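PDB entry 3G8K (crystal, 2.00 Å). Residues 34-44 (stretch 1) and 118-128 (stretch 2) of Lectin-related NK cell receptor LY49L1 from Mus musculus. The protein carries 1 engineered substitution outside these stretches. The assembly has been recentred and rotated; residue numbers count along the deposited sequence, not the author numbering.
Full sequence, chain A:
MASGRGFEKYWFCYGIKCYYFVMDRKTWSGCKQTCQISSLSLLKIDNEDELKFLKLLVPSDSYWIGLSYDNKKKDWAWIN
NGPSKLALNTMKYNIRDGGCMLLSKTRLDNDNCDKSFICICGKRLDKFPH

Stretch 1, residues 34-44: TCQISSLSLLK
Stretch 2, residues 118-128: ICICGKRLDKF

A short strand can be fastened to a long one by very few bonds, provided that the groups pointing across the junction are paired and a covalent link ties the neighbouring helix to the long strand. The lectin-related receptor LY49L1 offers a compact example. Thr34 to Gln36 belong to a helix that begins earlier in the chain (phi/psi near -60/-45), and the chain later turns. Cys35 O accepts from Leu40 N (3.1 Å) and, weakly, from Ser38 N (3.2 Å), while Ser39 N donates to Gln36 O (2.7 Å). Ser39 makes this turn with positive phi (54/25), and Leu40 (-104/-170) leads into the strand at Ser41 (p, -152/142) and Leu42 (-49/134).

That strand runs antiparallel to residues 118-124, which are extended (-108/118 at Ile120, -96/131 at Cys121, -108/156 at Gly122). Ser41 and Gly122 form the hydrogen-bonded pair, CA to CA 5.6 Å: Ser41 N donates to Gly122 O at 3.2 Å, and Gly122 N donates to Ser41 O at 2.8 Å. Leu42 faces Cys121 as the non-hydrogen-bonded pair, their CA atoms 4.4 Å apart. Beyond it, Leu43 N (-62/129) donates to Ile120 O at 2.9 Å. Ser41 O also receives a CA-H...O contact from Cys121 CA at 3.3 Å.

The disulfide joins helix to strand, Cys35 SG to Cys121 SG at 2.0 Å with chi3 -77°; both cysteines are m. Leucines pack around the junction. Leu40 (m, t) sets CB 3.7 Å from Cys121 CB. Leu42 (t, p) starts away from the partner strand, yet its CD1 returns to 4.2 Å from Cys119 CB. Leu43 (t, p) points toward it, placing CD2 3.9 Å from CD1 of Ile120 (t, t). Gly122 suits its crowded site: an ideal CB would lie 2.8 Å from Leu43 CD1, a clash. These residues and Cys119 are buried, apolar or small as a dry interior favours; the contact covers 578 Å², both sides summed.

At the exposed margin, where lysine amines can meet solvent, water and lysine reach several carbonyls. The extended Lys123 (all t) donates from NZ to a water at 2.7 Å, which donates to Ser38 O at 3.1 Å. Lys127, chi1 155°, reaches back with NZ 3.2 Å from Ser39 O. Its NZ donates to a second water at 2.7 Å, and that water donates to Gly122 O at 3.2 Å, giving this carbonyl a donor besides Ser41 N. A third water donates to Leu40 O at 2.6 Å and accepts weakly from Lys127 NZ at 3.4 Å.

Lys127 ends a type I turn that begins at Arg124, with Lys127 N donating to Arg124 O at 3.3 Å. Within the turn, Arg124 (m, t, p) donates NE to Asp126 OD2 and NH2 to Asp126 OD1, both 2.8 Å, in a salt bridge.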

# COMPACT_ATOMS: atom_id res chain seq x y z
N THR A 34 -4.37 6.92 20.10
CA THR A 34 -4.53 7.62 18.81
C THR A 34 -5.33 6.80 17.79
O THR A 34 -6.25 7.31 17.19
CB THR A 34 -3.19 8.00 18.22
OG1 THR A 34 -2.51 8.85 19.15
CG2 THR A 34 -3.35 8.72 16.90
N CYS A 35 -5.02 5.53 17.60
CA CYS A 35 -5.90 4.73 16.75
C CYS A 35 -7.35 4.94 17.21
O CYS A 35 -8.25 5.17 16.40
CB CYS A 35 -5.47 3.25 16.76
SG CYS A 35 -3.82 3.03 15.99
N GLN A 36 -7.58 4.87 18.52
CA GLN A 36 -8.94 4.83 19.09
C GLN A 36 -9.81 6.08 18.94
O GLN A 36 -10.93 5.99 18.43
CB GLN A 36 -8.95 4.20 20.49
CG GLN A 36 -9.46 2.78 20.31
CD GLN A 36 -9.04 1.78 21.34
OE1 GLN A 36 -8.62 0.61 20.97
NE2 GLN A 36 -9.16 2.17 22.63
N ILE A 37 -9.27 7.26 19.27
CA ILE A 37 -10.02 8.49 19.04
C ILE A 37 -10.53 8.62 17.58
O ILE A 37 -11.53 9.34 17.31
CB ILE A 37 -9.27 9.79 19.56
CG1 ILE A 37 -8.16 10.21 18.64
CG2 ILE A 37 -8.71 9.56 20.95
CD1 ILE A 37 -7.13 11.13 19.36
N SER A 38 -9.87 7.93 16.66
CA SER A 38 -10.32 7.92 15.28
C SER A 38 -11.15 6.69 14.85
O SER A 38 -11.25 6.40 13.66
CB SER A 38 -9.12 8.08 14.36
OG SER A 38 -8.63 9.42 14.38
N SER A 39 -11.75 5.98 15.81
CA SER A 39 -12.51 4.72 15.58
C SER A 39 -11.77 3.61 14.84
O SER A 39 -12.43 2.72 14.24
CB SER A 39 -13.86 5.00 14.90
OG SER A 39 -14.53 6.08 15.57
N LEU A 40 -10.44 3.63 14.91
CA LEU A 40 -9.55 2.56 14.37
C LEU A 40 -9.09 1.77 15.60
O LEU A 40 -9.61 1.96 16.68
CB LEU A 40 -8.37 3.21 13.64
CG LEU A 40 -8.64 4.29 12.60
CD1 LEU A 40 -7.35 5.01 12.01
CD2 LEU A 40 -9.54 3.79 11.45
N SER A 41 -8.13 0.87 15.47
CA SER A 41 -7.61 0.23 16.63
C SER A 41 -6.21 -0.16 16.33
O SER A 41 -5.89 -0.52 15.21
CB SER A 41 -8.45 -0.99 17.03
OG SER A 41 -8.15 -2.02 16.13
N LEU A 42 -5.31 -0.04 17.32
CA LEU A 42 -3.96 -0.48 17.08
C LEU A 42 -3.97 -1.88 16.47
O LEU A 42 -4.63 -2.77 17.01
CB LEU A 42 -3.16 -0.44 18.41
CG LEU A 42 -1.61 -0.30 18.33
CD1 LEU A 42 -1.10 0.71 17.35
CD2 LEU A 42 -1.04 0.05 19.71
N LEU A 43 -3.18 -2.11 15.42
CA LEU A 43 -3.45 -3.19 14.49
C LEU A 43 -3.41 -4.60 15.12
O LEU A 43 -2.46 -5.00 15.80
CB LEU A 43 -2.56 -3.11 13.22
CG LEU A 43 -2.62 -4.39 12.32
CD1 LEU A 43 -3.86 -4.26 11.46
CD2 LEU A 43 -1.42 -4.58 11.38
N LYS A 44 -4.48 -5.35 14.86
CA LYS A 44 -4.48 -6.78 15.19
C LYS A 44 -4.31 -7.69 13.94
O LYS A 44 -5.04 -7.52 12.99
CB LYS A 44 -5.79 -7.14 15.87
CG LYS A 44 -5.89 -8.69 16.10
CD LYS A 44 -7.13 -9.06 16.86
CE LYS A 44 -8.39 -8.79 16.03
NZ LYS A 44 -8.85 -10.14 15.49
N ILE A 118 6.14 4.17 14.72
CA ILE A 118 4.96 4.47 13.88
C ILE A 118 3.79 3.60 14.35
O ILE A 118 3.96 2.43 14.52
CB ILE A 118 5.24 4.28 12.38
CG1 ILE A 118 6.37 5.22 11.87
CG2 ILE A 118 3.94 4.58 11.51
CD1 ILE A 118 6.08 6.69 12.18
N CYS A 119 2.63 4.20 14.56
CA CYS A 119 1.37 3.42 14.78
C CYS A 119 0.77 2.92 13.48
O CYS A 119 0.56 3.66 12.52
CB CYS A 119 0.30 4.23 15.58
SG CYS A 119 0.95 5.49 16.73
N ILE A 120 0.53 1.61 13.41
CA ILE A 120 -0.33 1.15 12.35
C ILE A 120 -1.66 0.73 13.02
O ILE A 120 -1.69 -0.15 13.94
CB ILE A 120 0.28 0.07 11.46
CG1 ILE A 120 -0.70 -0.39 10.40
CG2 ILE A 120 0.75 -1.16 12.28
CD1 ILE A 120 -0.05 -1.44 9.47
N CYS A 121 -2.71 1.46 12.60
CA CYS A 121 -4.11 1.25 13.00
C CYS A 121 -4.88 0.40 11.98
O CYS A 121 -4.81 0.65 10.82
CB CYS A 121 -4.81 2.57 13.09
SG CYS A 121 -3.93 3.80 14.11
N GLY A 122 -5.59 -0.63 12.38
CA GLY A 122 -6.44 -1.29 11.39
C GLY A 122 -7.93 -1.01 11.61
O GLY A 122 -8.36 -0.70 12.73
N LYS A 123 -8.70 -1.14 10.55
CA LYS A 123 -10.16 -1.08 10.52
C LYS A 123 -10.68 -1.97 9.38
O LYS A 123 -10.32 -1.80 8.24
CB LYS A 123 -10.71 0.35 10.38
CG LYS A 123 -12.26 0.48 10.67
CD LYS A 123 -12.72 1.92 10.38
CE LYS A 123 -14.21 2.17 10.54
NZ LYS A 123 -14.54 3.50 9.89
N ARG A 124 -11.46 -3.00 9.74
CA ARG A 124 -12.17 -3.80 8.79
C ARG A 124 -13.21 -3.01 8.03
O ARG A 124 -13.76 -2.02 8.51
CB ARG A 124 -12.81 -5.02 9.47
CG ARG A 124 -11.81 -6.00 9.77
CD ARG A 124 -12.42 -7.18 10.50
NE ARG A 124 -13.59 -7.79 9.87
CZ ARG A 124 -13.63 -9.08 9.52
NH1 ARG A 124 -12.54 -9.82 9.69
NH2 ARG A 124 -14.73 -9.63 9.01
N LEU A 125 -13.47 -3.46 6.82
CA LEU A 125 -14.41 -2.78 5.96
C LEU A 125 -15.91 -3.02 6.36
O LEU A 125 -16.82 -2.24 6.02
CB LEU A 125 -14.05 -3.13 4.50
CG LEU A 125 -13.22 -2.17 3.64
CD1 LEU A 125 -12.36 -1.30 4.40
CD2 LEU A 125 -12.38 -2.88 2.63
N ASP A 126 -16.16 -4.13 7.06
CA ASP A 126 -17.43 -4.42 7.70
C ASP A 126 -17.52 -3.88 9.17
O ASP A 126 -18.30 -4.40 9.97
CB ASP A 126 -17.74 -5.93 7.62
CG ASP A 126 -16.72 -6.78 8.29
OD1 ASP A 126 -16.77 -8.02 8.10
OD2 ASP A 126 -15.86 -6.29 9.05
N LYS A 127 -16.78 -2.80 9.51
CA LYS A 127 -16.85 -2.25 10.86
C LYS A 127 -17.69 -0.98 10.86
O LYS A 127 -17.40 -0.02 10.15
CB LYS A 127 -15.50 -2.12 11.60
CG LYS A 127 -15.51 -1.03 12.71
CD LYS A 127 -14.66 -1.33 13.95
CE LYS A 127 -14.02 -0.01 14.54
NZ LYS A 127 -12.91 -0.17 15.60
N PHE A 128 -18.78 -1.02 11.63
CA PHE A 128 -19.83 -0.00 11.61
C PHE A 128 -20.07 0.38 13.06
O PHE A 128 -19.85 -0.42 13.98
CB PHE A 128 -21.09 -0.56 10.94
CG PHE A 128 -20.86 -1.11 9.54
CD1 PHE A 128 -20.93 -2.44 9.28
CD2 PHE A 128 -20.52 -0.25 8.50
CE1 PHE A 128 -20.72 -2.94 7.96
CE2 PHE A 128 -20.29 -0.72 7.22
CZ PHE A 128 -20.41 -2.08 6.96
O HOH W 1 -13.09 5.26 11.38
O HOH W 2 -11.47 1.23 18.33
O HOH W 3 -11.00 -1.52 14.26